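Local coordinates for viral structural protein 4 (Bombyx mori cytoplasmic polyhedrosis virus, PDB 6TZ0) that binds GTP through a P-loop-type nucleotide site and accompanies the viral RNA-dependent RNA polymerase, whose transcription it probably supports as an NTPase-like cofactor, at residues Asp284-Lys288 and Gly306-Arg310; Lys291-Phe295 and Ser361-Thr365; Leu294-Val298 and Tyr546-Leu551; Glu354-Lys359 and Leu507-Thr513. One frame throughout, in Å; residues are numbered along the deposited sequence.

Interaction 1 of 4, residues Asp284-Lys288 and Gly306-Arg310; sequences DDYLK and GISAR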
loop_
_atom_site.group_PDB
_atom_site.type_symbol
_atom_site.label_atom_id
_atom_site.label_comp_id
_atom_site.label_asym_id
_atom_site.label_seq_id
_atom_site.Cartn_x
_atom_site.Cartn_y
_atom_site.Cartn_z
ATOM N N ASP B 284 33.315 44.318 -22.559
ATOM C CA ASP B 284 33.699 43.092 -23.235
ATOM C C ASP B 284 32.477 42.348 -23.755
ATOM O O ASP B 284 31.371 42.455 -23.224
ATOM C CB ASP B 284 34.493 42.182 -22.302
ATOM C CG ASP B 284 35.881 42.701 -22.034
ATOM O OD1 ASP B 284 36.420 43.422 -22.895
ATOM O OD2 ASP B 284 36.442 42.373 -20.971
ATOM N N ASP B 285 32.703 41.572 -24.800
ATOM C CA ASP B 285 31.662 40.859 -25.513
ATOM C C ASP B 285 31.228 39.633 -24.715
ATOM O O ASP B 285 31.950 39.137 -23.849
ATOM C CB ASP B 285 32.185 40.465 -26.894
ATOM C CG ASP B 285 31.099 39.999 -27.825
ATOM O OD1 ASP B 285 30.338 40.855 -28.320
ATOM O OD2 ASP B 285 31.007 38.777 -28.067
ATOM N N TYR B 286 30.016 39.160 -25.007
ATOM C CA TYR B 286 29.493 37.968 -24.351
ATOM C C TYR B 286 30.232 36.711 -24.785
ATOM O O TYR B 286 30.373 35.776 -23.992
ATOM C CB TYR B 286 28.001 37.845 -24.644
ATOM C CG TYR B 286 27.311 36.642 -24.050
ATOM C CD1 TYR B 286 27.009 36.584 -22.699
ATOM C CD2 TYR B 286 26.933 35.576 -24.851
ATOM C CE1 TYR B 286 26.364 35.490 -22.162
ATOM C CE2 TYR B 286 26.288 34.483 -24.326
ATOM C CZ TYR B 286 26.010 34.442 -22.983
ATOM O OH TYR B 286 25.368 33.352 -22.456
ATOM N N LEU B 287 30.712 36.665 -26.027
ATOM C CA LEU B 287 31.403 35.476 -26.505
ATOM C C LEU B 287 32.845 35.403 -26.036
ATOM O O LEU B 287 33.420 34.311 -26.022
ATOM C CB LEU B 287 31.351 35.410 -28.027
ATOM C CG LEU B 287 29.940 35.206 -28.564
ATOM C CD1 LEU B 287 29.929 35.246 -30.073
ATOM C CD2 LEU B 287 29.361 33.907 -28.053
ATOM N N LYS B 288 33.446 36.532 -25.684
ATOM C CA LYS B 288 34.721 36.512 -24.988
ATOM C C LYS B 288 34.537 35.896 -23.610
ATOM O O LYS B 288 33.640 36.301 -22.863
ATOM C CB LYS B 288 35.280 37.924 -24.867
ATOM C CG LYS B 288 36.612 38.000 -24.166
ATOM C CD LYS B 288 37.148 39.413 -24.167
ATOM C CE LYS B 288 38.482 39.493 -23.453
ATOM N NZ LYS B 288 39.033 40.872 -23.472
ATOM N N GLY B 306 16.652 38.293 -21.763
ATOM C CA GLY B 306 17.156 38.501 -23.109
ATOM C C GLY B 306 18.653 38.656 -23.276
ATOM O O GLY B 306 19.108 39.567 -23.967
ATOM N N ILE B 307 19.431 37.769 -22.654
ATOM C CA ILE B 307 20.861 37.713 -22.903
ATOM C C ILE B 307 21.083 37.119 -24.290
ATOM O O ILE B 307 20.280 36.316 -24.785
ATOM C CB ILE B 307 21.558 36.901 -21.789
ATOM C CG1 ILE B 307 23.067 37.132 -21.762
ATOM C CG2 ILE B 307 21.248 35.415 -21.870
ATOM C CD1 ILE B 307 23.444 38.464 -21.237
ATOM N N SER B 308 22.136 37.569 -24.964
ATOM C CA SER B 308 22.389 37.140 -26.330
ATOM C C SER B 308 23.874 37.276 -26.615
ATOM O O SER B 308 24.654 37.691 -25.757
ATOM C CB SER B 308 21.556 37.944 -27.333
ATOM O OG SER B 308 21.943 39.302 -27.355
ATOM N N ALA B 309 24.264 36.930 -27.841
ATOM C CA ALA B 309 25.658 37.037 -28.246
ATOM C C ALA B 309 26.104 38.478 -28.440
ATOM O O ALA B 309 27.310 38.728 -28.528
ATOM C CB ALA B 309 25.892 36.244 -29.532
ATOM N N ARG B 310 25.169 39.423 -28.499
ATOM C CA ARG B 310 25.466 40.833 -28.685
ATOM C C ARG B 310 25.537 41.590 -27.369
ATOM O O ARG B 310 25.601 42.821 -27.378
ATOM C CB ARG B 310 24.411 41.462 -29.589
ATOM C CG ARG B 310 24.397 40.878 -30.981
ATOM C CD ARG B 310 23.425 41.617 -31.875
ATOM N NE ARG B 310 22.056 41.531 -31.376
ATOM C CZ ARG B 310 21.221 40.531 -31.638
ATOM N NH1 ARG B 310 21.613 39.514 -32.393
ATOM N NH2 ARG B 310 19.994 40.545 -31.141
#

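Interaction 2 of 4, residues Lys291-Phe295 and Ser361-Thr365; sequences KKLLF and SFLST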
loop_
_atom_site.group_PDB
_atom_site.type_symbol
_atom_site.label_atom_id
_atom_site.label_comp_id
_atom_site.label_asym_id
_atom_site.label_seq_id
_atom_site.Cartn_x
_atom_site.Cartn_y
_atom_site.Cartn_z
ATOM N N LYS B 291 33.054 30.294 -22.071
ATOM C CA LYS B 291 33.006 28.978 -21.449
ATOM C C LYS B 291 33.124 29.068 -19.933
ATOM O O LYS B 291 32.497 28.277 -19.222
ATOM C CB LYS B 291 34.102 28.093 -22.038
ATOM C CG LYS B 291 34.031 26.642 -21.614
ATOM C CD LYS B 291 35.157 25.825 -22.214
ATOM C CE LYS B 291 34.931 25.569 -23.693
ATOM N NZ LYS B 291 33.785 24.651 -23.921
ATOM N N LYS B 292 33.882 30.041 -19.423
ATOM C CA LYS B 292 33.949 30.255 -17.982
ATOM C C LYS B 292 32.619 30.748 -17.433
ATOM O O LYS B 292 32.201 30.338 -16.342
ATOM C CB LYS B 292 35.056 31.252 -17.653
ATOM C CG LYS B 292 36.452 30.747 -17.901
ATOM C CD LYS B 292 37.466 31.789 -17.488
ATOM C CE LYS B 292 38.878 31.327 -17.764
ATOM N NZ LYS B 292 39.861 32.376 -17.419
ATOM N N LEU B 293 31.944 31.627 -18.179
ATOM C CA LEU B 293 30.613 32.084 -17.793
ATOM C C LEU B 293 29.617 30.937 -17.796
ATOM O O LEU B 293 28.769 30.843 -16.905
ATOM C CB LEU B 293 30.139 33.183 -18.739
ATOM C CG LEU B 293 30.832 34.535 -18.742
ATOM C CD1 LEU B 293 30.274 35.366 -19.868
ATOM C CD2 LEU B 293 30.605 35.218 -17.424
ATOM N N LEU B 294 29.691 30.072 -18.808
ATOM C CA LEU B 294 28.805 28.917 -18.886
ATOM C C LEU B 294 29.060 27.936 -17.752
ATOM O O LEU B 294 28.117 27.382 -17.179
ATOM C CB LEU B 294 28.979 28.220 -20.233
ATOM C CG LEU B 294 28.158 26.952 -20.479
ATOM C CD1 LEU B 294 26.689 27.273 -20.528
ATOM C CD2 LEU B 294 28.593 26.255 -21.747
ATOM N N PHE B 295 30.324 27.716 -17.402
ATOM C CA PHE B 295 30.622 26.747 -16.361
ATOM C C PHE B 295 30.393 27.297 -14.964
ATOM O O PHE B 295 30.231 26.509 -14.030
ATOM C CB PHE B 295 32.068 26.246 -16.466
ATOM C CG PHE B 295 32.340 25.353 -17.654
ATOM C CD1 PHE B 295 31.312 24.879 -18.453
ATOM C CD2 PHE B 295 33.630 24.950 -17.939
ATOM C CE1 PHE B 295 31.571 24.065 -19.531
ATOM C CE2 PHE B 295 33.891 24.126 -19.012
ATOM C CZ PHE B 295 32.858 23.684 -19.805
ATOM N N SER B 361 28.410 20.857 -24.640
ATOM C CA SER B 361 29.707 21.457 -24.358
ATOM C C SER B 361 30.065 21.359 -22.879
ATOM O O SER B 361 31.237 21.187 -22.529
ATOM C CB SER B 361 29.711 22.914 -24.812
ATOM O OG SER B 361 30.942 23.536 -24.503
ATOM N N PHE B 362 29.075 21.459 -21.995
ATOM C CA PHE B 362 29.374 21.243 -20.586
ATOM C C PHE B 362 29.530 19.768 -20.260
ATOM O O PHE B 362 30.451 19.394 -19.527
ATOM C CB PHE B 362 28.304 21.855 -19.686
ATOM C CG PHE B 362 28.484 21.502 -18.238
ATOM C CD1 PHE B 362 29.529 22.030 -17.511
ATOM C CD2 PHE B 362 27.618 20.625 -17.611
ATOM C CE1 PHE B 362 29.708 21.689 -16.194
ATOM C CE2 PHE B 362 27.794 20.285 -16.293
ATOM C CZ PHE B 362 28.838 20.818 -15.586
ATOM N N LEU B 363 28.633 18.918 -20.767
ATOM C CA LEU B 363 28.648 17.525 -20.342
ATOM C C LEU B 363 29.822 16.739 -20.914
ATOM O O LEU B 363 30.199 15.722 -20.324
ATOM C CB LEU B 363 27.319 16.863 -20.689
ATOM C CG LEU B 363 26.166 17.296 -19.787
ATOM C CD1 LEU B 363 24.842 16.800 -20.300
ATOM C CD2 LEU B 363 26.405 16.772 -18.391
ATOM N N SER B 364 30.453 17.218 -21.989
ATOM C CA SER B 364 31.707 16.617 -22.433
ATOM C C SER B 364 32.821 16.836 -21.411
ATOM O O SER B 364 33.546 15.898 -21.051
ATOM C CB SER B 364 32.101 17.191 -23.789
ATOM O OG SER B 364 32.412 18.565 -23.676
ATOM N N THR B 365 32.956 18.067 -20.917
ATOM C CA THR B 365 33.948 18.368 -19.889
ATOM C C THR B 365 33.611 17.670 -18.577
ATOM O O THR B 365 34.510 17.221 -17.856
ATOM C CB THR B 365 34.031 19.883 -19.701
ATOM O OG1 THR B 365 34.322 20.497 -20.961
ATOM C CG2 THR B 365 35.121 20.270 -18.718
#

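Interaction 3 of 4, residues Leu294-Val298 and Tyr546-Leu551; sequences LFYGV and YPFEML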
loop_
_atom_site.group_PDB
_atom_site.type_symbol
_atom_site.label_atom_id
_atom_site.label_comp_id
_atom_site.label_asym_id
_atom_site.label_seq_id
_atom_site.Cartn_x
_atom_site.Cartn_y
_atom_site.Cartn_z
ATOM N N LEU B 294 29.691 30.072 -18.808
ATOM C CA LEU B 294 28.805 28.917 -18.886
ATOM C C LEU B 294 29.060 27.936 -17.752
ATOM O O LEU B 294 28.117 27.382 -17.179
ATOM C CB LEU B 294 28.979 28.220 -20.233
ATOM C CG LEU B 294 28.158 26.952 -20.479
ATOM C CD1 LEU B 294 26.689 27.273 -20.528
ATOM C CD2 LEU B 294 28.593 26.255 -21.747
ATOM N N PHE B 295 30.324 27.716 -17.402
ATOM C CA PHE B 295 30.622 26.747 -16.361
ATOM C C PHE B 295 30.393 27.297 -14.964
ATOM O O PHE B 295 30.231 26.509 -14.030
ATOM C CB PHE B 295 32.068 26.246 -16.466
ATOM C CG PHE B 295 32.340 25.353 -17.654
ATOM C CD1 PHE B 295 31.312 24.879 -18.453
ATOM C CD2 PHE B 295 33.630 24.950 -17.939
ATOM C CE1 PHE B 295 31.571 24.065 -19.531
ATOM C CE2 PHE B 295 33.891 24.126 -19.012
ATOM C CZ PHE B 295 32.858 23.684 -19.805
ATOM N N TYR B 296 30.373 28.621 -14.783
ATOM C CA TYR B 296 30.331 29.168 -13.432
ATOM C C TYR B 296 29.300 30.270 -13.209
ATOM O O TYR B 296 29.366 30.942 -12.178
ATOM C CB TYR B 296 31.718 29.686 -13.036
ATOM C CG TYR B 296 32.730 28.585 -12.929
ATOM C CD1 TYR B 296 32.764 27.764 -11.816
ATOM C CD2 TYR B 296 33.629 28.341 -13.952
ATOM C CE1 TYR B 296 33.676 26.743 -11.718
ATOM C CE2 TYR B 296 34.544 27.321 -13.864
ATOM C CZ TYR B 296 34.564 26.528 -12.745
ATOM O OH TYR B 296 35.478 25.510 -12.654
ATOM N N GLY B 297 28.334 30.458 -14.101
ATOM C CA GLY B 297 27.399 31.562 -13.998
ATOM C C GLY B 297 25.961 31.110 -13.839
ATOM O O GLY B 297 25.586 30.022 -14.273
ATOM N N VAL B 298 25.156 31.962 -13.199
ATOM C CA VAL B 298 23.712 31.779 -13.050
ATOM C C VAL B 298 23.052 33.136 -13.255
ATOM O O VAL B 298 23.388 34.101 -12.562
ATOM C CB VAL B 298 23.314 31.211 -11.672
ATOM C CG1 VAL B 298 21.812 31.215 -11.514
ATOM C CG2 VAL B 298 23.807 29.801 -11.484
ATOM N N TYR B 546 22.542 23.301 -11.790
ATOM C CA TYR B 546 23.383 24.185 -12.581
ATOM C C TYR B 546 24.738 23.535 -12.835
ATOM O O TYR B 546 25.102 22.575 -12.153
ATOM C CB TYR B 546 23.548 25.522 -11.862
ATOM C CG TYR B 546 22.284 26.335 -11.819
ATOM C CD1 TYR B 546 21.776 26.913 -12.970
ATOM C CD2 TYR B 546 21.634 26.573 -10.624
ATOM C CE1 TYR B 546 20.630 27.660 -12.938
ATOM C CE2 TYR B 546 20.490 27.330 -10.583
ATOM C CZ TYR B 546 19.992 27.873 -11.741
ATOM O OH TYR B 546 18.849 28.630 -11.703
ATOM N N PRO B 547 25.499 24.006 -13.840
ATOM C CA PRO B 547 26.821 23.402 -14.103
ATOM C C PRO B 547 27.835 23.496 -12.971
ATOM O O PRO B 547 28.604 22.541 -12.774
ATOM C CB PRO B 547 27.295 24.167 -15.343
ATOM C CG PRO B 547 26.070 24.512 -16.042
ATOM C CD PRO B 547 25.063 24.822 -14.991
ATOM N N PHE B 548 27.871 24.600 -12.218
ATOM C CA PHE B 548 28.848 24.689 -11.134
ATOM C C PHE B 548 28.496 23.729 -10.009
ATOM O O PHE B 548 29.383 23.267 -9.291
ATOM C CB PHE B 548 28.966 26.130 -10.615
ATOM C CG PHE B 548 27.836 26.568 -9.721
ATOM C CD1 PHE B 548 26.635 26.991 -10.254
ATOM C CD2 PHE B 548 28.003 26.617 -8.345
ATOM C CE1 PHE B 548 25.610 27.395 -9.432
ATOM C CE2 PHE B 548 26.978 27.024 -7.520
ATOM C CZ PHE B 548 25.788 27.416 -8.063
ATOM N N GLU B 549 27.215 23.379 -9.886
ATOM C CA GLU B 549 26.798 22.363 -8.927
ATOM C C GLU B 549 27.276 20.976 -9.343
ATOM O O GLU B 549 27.704 20.184 -8.497
ATOM C CB GLU B 549 25.282 22.406 -8.779
ATOM C CG GLU B 549 24.799 23.698 -8.163
ATOM C CD GLU B 549 23.293 23.799 -8.080
ATOM O OE1 GLU B 549 22.596 22.975 -8.700
ATOM O OE2 GLU B 549 22.800 24.696 -7.370
ATOM N N MET B 550 27.228 20.671 -10.642
ATOM C CA MET B 550 27.756 19.400 -11.127
ATOM C C MET B 550 29.270 19.325 -11.032
ATOM O O MET B 550 29.819 18.226 -10.926
ATOM C CB MET B 550 27.311 19.138 -12.564
ATOM C CG MET B 550 25.976 18.448 -12.650
ATOM S SD MET B 550 25.351 18.119 -14.298
ATOM C CE MET B 550 24.638 19.717 -14.620
ATOM N N LEU B 551 29.967 20.457 -11.076
ATOM C CA LEU B 551 31.404 20.385 -10.836
ATOM C C LEU B 551 31.721 20.264 -9.347
ATOM O O LEU B 551 32.653 19.543 -8.955
ATOM C CB LEU B 551 32.100 21.599 -11.442
ATOM C CG LEU B 551 32.002 21.672 -12.962
ATOM C CD1 LEU B 551 32.656 22.930 -13.495
ATOM C CD2 LEU B 551 32.612 20.434 -13.594
#

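Interaction 4 of 4, residues Glu354-Lys359 and Leu507-Thr513; sequences EKGAGK and LRTINDT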
loop_
_atom_site.group_PDB
_atom_site.type_symbol
_atom_site.label_atom_id
_atom_site.label_comp_id
_atom_site.label_asym_id
_atom_site.label_seq_id
_atom_site.Cartn_x
_atom_site.Cartn_y
_atom_site.Cartn_z
ATOM N N GLU B 354 16.772 22.253 -21.991
ATOM C CA GLU B 354 16.107 22.865 -23.126
ATOM C C GLU B 354 17.034 22.891 -24.330
ATOM O O GLU B 354 18.255 22.990 -24.209
ATOM C CB GLU B 354 15.636 24.281 -22.802
ATOM C CG GLU B 354 14.442 24.355 -21.870
ATOM C CD GLU B 354 13.961 25.776 -21.655
ATOM O OE1 GLU B 354 14.626 26.709 -22.144
ATOM O OE2 GLU B 354 12.919 25.965 -20.999
ATOM N N LYS B 355 16.428 22.790 -25.500
ATOM C CA LYS B 355 17.141 22.750 -26.766
ATOM C C LYS B 355 17.697 24.136 -27.050
ATOM O O LYS B 355 16.970 25.038 -27.465
ATOM C CB LYS B 355 16.188 22.284 -27.858
ATOM C CG LYS B 355 16.825 22.034 -29.183
ATOM C CD LYS B 355 15.834 21.427 -30.132
ATOM C CE LYS B 355 16.459 21.252 -31.481
ATOM N NZ LYS B 355 17.604 20.311 -31.399
ATOM N N GLY B 356 18.990 24.319 -26.806
ATOM C CA GLY B 356 19.612 25.611 -26.998
ATOM C C GLY B 356 20.432 26.050 -25.808
ATOM O O GLY B 356 20.960 27.162 -25.787
ATOM N N ALA B 357 20.563 25.168 -24.819
ATOM C CA ALA B 357 21.219 25.501 -23.564
ATOM C C ALA B 357 22.729 25.323 -23.605
ATOM O O ALA B 357 23.410 25.779 -22.684
ATOM C CB ALA B 357 20.638 24.652 -22.435
ATOM N N GLY B 358 23.267 24.689 -24.640
ATOM C CA GLY B 358 24.691 24.435 -24.705
ATOM C C GLY B 358 25.102 23.349 -23.736
ATOM O O GLY B 358 26.108 23.478 -23.036
ATOM N N LYS B 359 24.327 22.270 -23.693
ATOM C CA LYS B 359 24.521 21.231 -22.694
ATOM C C LYS B 359 25.541 20.178 -23.098
ATOM O O LYS B 359 26.132 19.544 -22.215
ATOM C CB LYS B 359 23.184 20.557 -22.346
ATOM C CG LYS B 359 22.538 19.660 -23.402
ATOM C CD LYS B 359 21.692 20.432 -24.404
ATOM C CE LYS B 359 20.796 19.506 -25.201
ATOM N NZ LYS B 359 20.059 20.241 -26.259
ATOM N N LEU B 507 18.932 20.375 -16.330
ATOM C CA LEU B 507 20.016 21.337 -16.429
ATOM C C LEU B 507 19.502 22.693 -16.892
ATOM O O LEU B 507 18.711 22.782 -17.832
ATOM C CB LEU B 507 21.083 20.803 -17.389
ATOM C CG LEU B 507 22.347 21.557 -17.795
ATOM C CD1 LEU B 507 23.482 20.612 -17.981
ATOM C CD2 LEU B 507 22.092 22.191 -19.127
ATOM N N ARG B 508 19.961 23.749 -16.224
ATOM C CA ARG B 508 19.746 25.119 -16.662
ATOM C C ARG B 508 21.095 25.794 -16.835
ATOM O O ARG B 508 22.018 25.548 -16.057
ATOM C CB ARG B 508 18.912 25.920 -15.662
ATOM C CG ARG B 508 17.533 25.389 -15.376
ATOM C CD ARG B 508 16.596 25.521 -16.549
ATOM N NE ARG B 508 15.256 25.057 -16.203
ATOM C CZ ARG B 508 14.270 25.852 -15.818
ATOM N NH1 ARG B 508 14.464 27.156 -15.765
ATOM N NH2 ARG B 508 13.086 25.348 -15.510
ATOM N N THR B 509 21.217 26.639 -17.855
ATOM C CA THR B 509 22.441 27.384 -18.116
ATOM C C THR B 509 22.136 28.869 -18.238
ATOM O O THR B 509 21.006 29.316 -18.032
ATOM C CB THR B 509 23.141 26.906 -19.392
ATOM O OG1 THR B 509 22.240 27.005 -20.499
ATOM C CG2 THR B 509 23.624 25.490 -19.250
ATOM N N ILE B 510 23.166 29.640 -18.573
ATOM C CA ILE B 510 22.998 31.054 -18.867
ATOM C C ILE B 510 22.714 31.240 -20.355
ATOM O O ILE B 510 23.495 31.842 -21.099
ATOM C CB ILE B 510 24.259 31.823 -18.430
ATOM C CG1 ILE B 510 25.524 31.098 -18.900
ATOM C CG2 ILE B 510 24.317 31.934 -16.933
ATOM C CD1 ILE B 510 26.629 32.023 -19.156
ATOM N N ASN B 511 21.530 30.853 -20.788
ATOM C CA ASN B 511 21.242 30.900 -22.214
ATOM C C ASN B 511 19.762 31.141 -22.399
ATOM O O ASN B 511 18.938 30.361 -21.919
ATOM C CB ASN B 511 21.668 29.619 -22.935
ATOM C CG ASN B 511 23.161 29.545 -23.171
ATOM O OD1 ASN B 511 23.843 28.676 -22.643
ATOM N ND2 ASN B 511 23.675 30.469 -23.968
ATOM N N ASP B 512 19.435 32.222 -23.084
ATOM C CA ASP B 512 18.078 32.426 -23.550
ATOM C C ASP B 512 17.941 31.511 -24.757
ATOM O O ASP B 512 18.470 31.803 -25.831
ATOM C CB ASP B 512 17.843 33.893 -23.882
ATOM C CG ASP B 512 16.384 34.254 -23.895
ATOM O OD1 ASP B 512 15.787 34.261 -22.806
ATOM O OD2 ASP B 512 15.832 34.556 -24.964
ATOM N N THR B 513 17.270 30.373 -24.555
ATOM C CA THR B 513 17.248 29.306 -25.550
ATOM C C THR B 513 16.512 29.729 -26.811
ATOM O O THR B 513 16.931 29.395 -27.926
ATOM C CB THR B 513 16.606 28.061 -24.951
ATOM O OG1 THR B 513 15.293 28.381 -24.483
ATOM C CG2 THR B 513 17.435 27.537 -23.801
#

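Interaction 1 of 4, residues Asp284-Lys288 and Gly306-Arg310
Two loops that leave strands of the antiparallel sheet meet here, one leading into helix 290-296 and the other into strand 313-319, and an Asx turn shapes the first of them. In that turn Asp285 OD2 accepts a hydrogen bond from Leu287 N at 3.0 Å, which closes it over Tyr286, while the Tyr286 CA-to-CB bond points toward Gly306-Arg310. The phenol is the centre of the contact. Tyr286 CD2 lies 3.2 Å from Ser308 O and 3.9 Å from Ala309 CA, and Tyr286 CE1 packs 3.7 Å from Ile307 CG1, so the ring lies against the backbone of the second loop as well as an aliphatic side chain. Leu287 CD1 adds a looser apolar touch on Ala309 CB at 4.2 Å. No hydrogen bond joins the two segments; the 244 Å² they bury is held by van der Waals contact. Ser308 turns its CB away from this interface, and its carbonyl oxygen is bound by Ser311 OG. Behind the contact, Tyr286 meets Trp260 of strand 255-261 edge-to-face and also touches Ile510 and Asn511, while Ser308 and Arg310 reach Gln515 on helix 513-518, so that the two loops link the antiparallel sheet to the 507-513 loop and helix 513-518.

Interaction 2 of 4, residues Lys291-Phe295 and Ser361-Thr365
Lys291 starts the contact from the solvent-exposed side of its helix: its long side chain curls at chi3 and chi4, both m, and brings NZ to 3.1 Å from Ser361 OG. The next two residues, Lys292 and Leu293, face elsewhere, Leu293 being buried against strands 255-261 and 266-271. Leu294 directs its CA-to-CB bond toward the other helix but stays at its margin. Phe295, one helical turn after Lys291 and bonded to it through Phe295 N and Lys291 O at 2.9 Å, carries the main contact. The edge of Phe362 is turned toward the face of Phe295 in an offset edge-to-face pair, with ring centroids 5.5 Å apart and planes at 67°; Phe295 CD1 and Phe362 CD1 approach to 3.5 Å. Farther out on the same ring, Phe295 CZ lies 3.7 Å from Thr365 OG1 and 4.0 Å from Ser361 O. The local axes cross at -80° and remain 11.2 Å apart, a separation spanned by these large side chains. Ser361, near the start of helix 359-374 after the P-loop, is a GTP-binding residue, although no GTP is bound to this chain here. Pro547, Met550 and Leu551 of helix 547-556 pack on Phe362.

Interaction 3 of 4, residues Leu294-Val298 and Tyr546-Leu551
Val298, in the t rotamer, brings one methyl, CG2, against two aromatic rings. Val298 CG2 stands 3.8 Å from the centroid of the Tyr546 ring and only 12° off the ring normal, a CH-pi contact over the face, and the same CG2 lies 3.6 Å from Phe548 CE1. Tyr546 takes chi1 m and Phe548 chi1 p, and these different rotamers bring both rings to the one valine. Tyr546 is the N-cap residue of helix 547-556; Tyr546 N donates to Glu549 OE1 at 3.1 Å, and that glutamate, with chi1 m and chi2 t, also forms a salt bridge through OE2 with Arg377 of the RNA-dependent RNA polymerase chain. The contact thus joins the turn from helix 290-296 into strand 297-299, an outer strand of the antiparallel sheet, to the helix that follows strand 543-545 at the edge of the parallel sheet. Around that turn two carbonyls pack against the proline ring, Leu294 O 3.7 Å from Pro547 CG and Phe295 O 4.0 Å from Pro547 CB; no hydrogen bond crosses between the segments. Tyr296 points its CA-to-CB bond away, yet at chi1 m its ring swings back, with CD1 4.3 Å from Phe548 CB and OH 3.9 Å from Leu551 CD1. Leu551, in the m,t rotamer, also places CD1 4.5 Å from Phe295 CB.

Interaction 4 of 4, residues Glu354-Lys359 and Leu507-Thr513
The strangest residue of this contact is Gly356, whose phi of 130° would jam a side chain against the preceding carbonyl; a CB there would also come within 3.2 Å of Thr513 O. The bare backbone lets Thr513 settle against the loop, its CG2 3.9 Å from Gly356 C. Thr513 OG1 donates to Glu354 OE1 at 3.0 Å and is also hydrogen-bonded to Arg531. Farther along, Thr509 OG1 donates to Ala357 O at 2.8 Å, fixing the loop just before Gly358, which likewise has positive phi. Leu507 CD2 packs 3.8 Å from Lys359 CB and 4.4 Å from Ala357 CB. Lys355, Gly356, Gly358 and Lys359 are GTP-binding residues, although no GTP is bound to this chain here, and the strand-loop-helix layout matches a Walker A P-loop. The 354-359 loop joins strand 347-353 to helix 359-374, while the opposing loop runs from the adjacent parallel strand 504-507 into helix 513-518, with helix 524-537 packed on Glu354 and Lys355.

How the interactions relate
Interactions 2 and 3 both use helix 290-296, sharing Leu294 and Phe295, and their centres lie only 8 Å apart. Phe362 of interaction 2 reaches interaction 3 directly, with Phe362 CZ 3.3 Å from Pro547 O. Interaction 4, which holds most of the GTP-binding loop, meets interaction 2 where Ile510 CD1 lies 3.3 Å from Leu293 O, and interaction 3 where Arg508 O lies 3.3 Å from Pro547 CD. Interaction 1 sits farther out, its centre about 14 Å from that of interaction 4, yet Tyr286 OH comes within 2.8 Å of Ile510 O. The 507-513 segment therefore touches all three other contacts and packs on the GTP-binding loop 354-359.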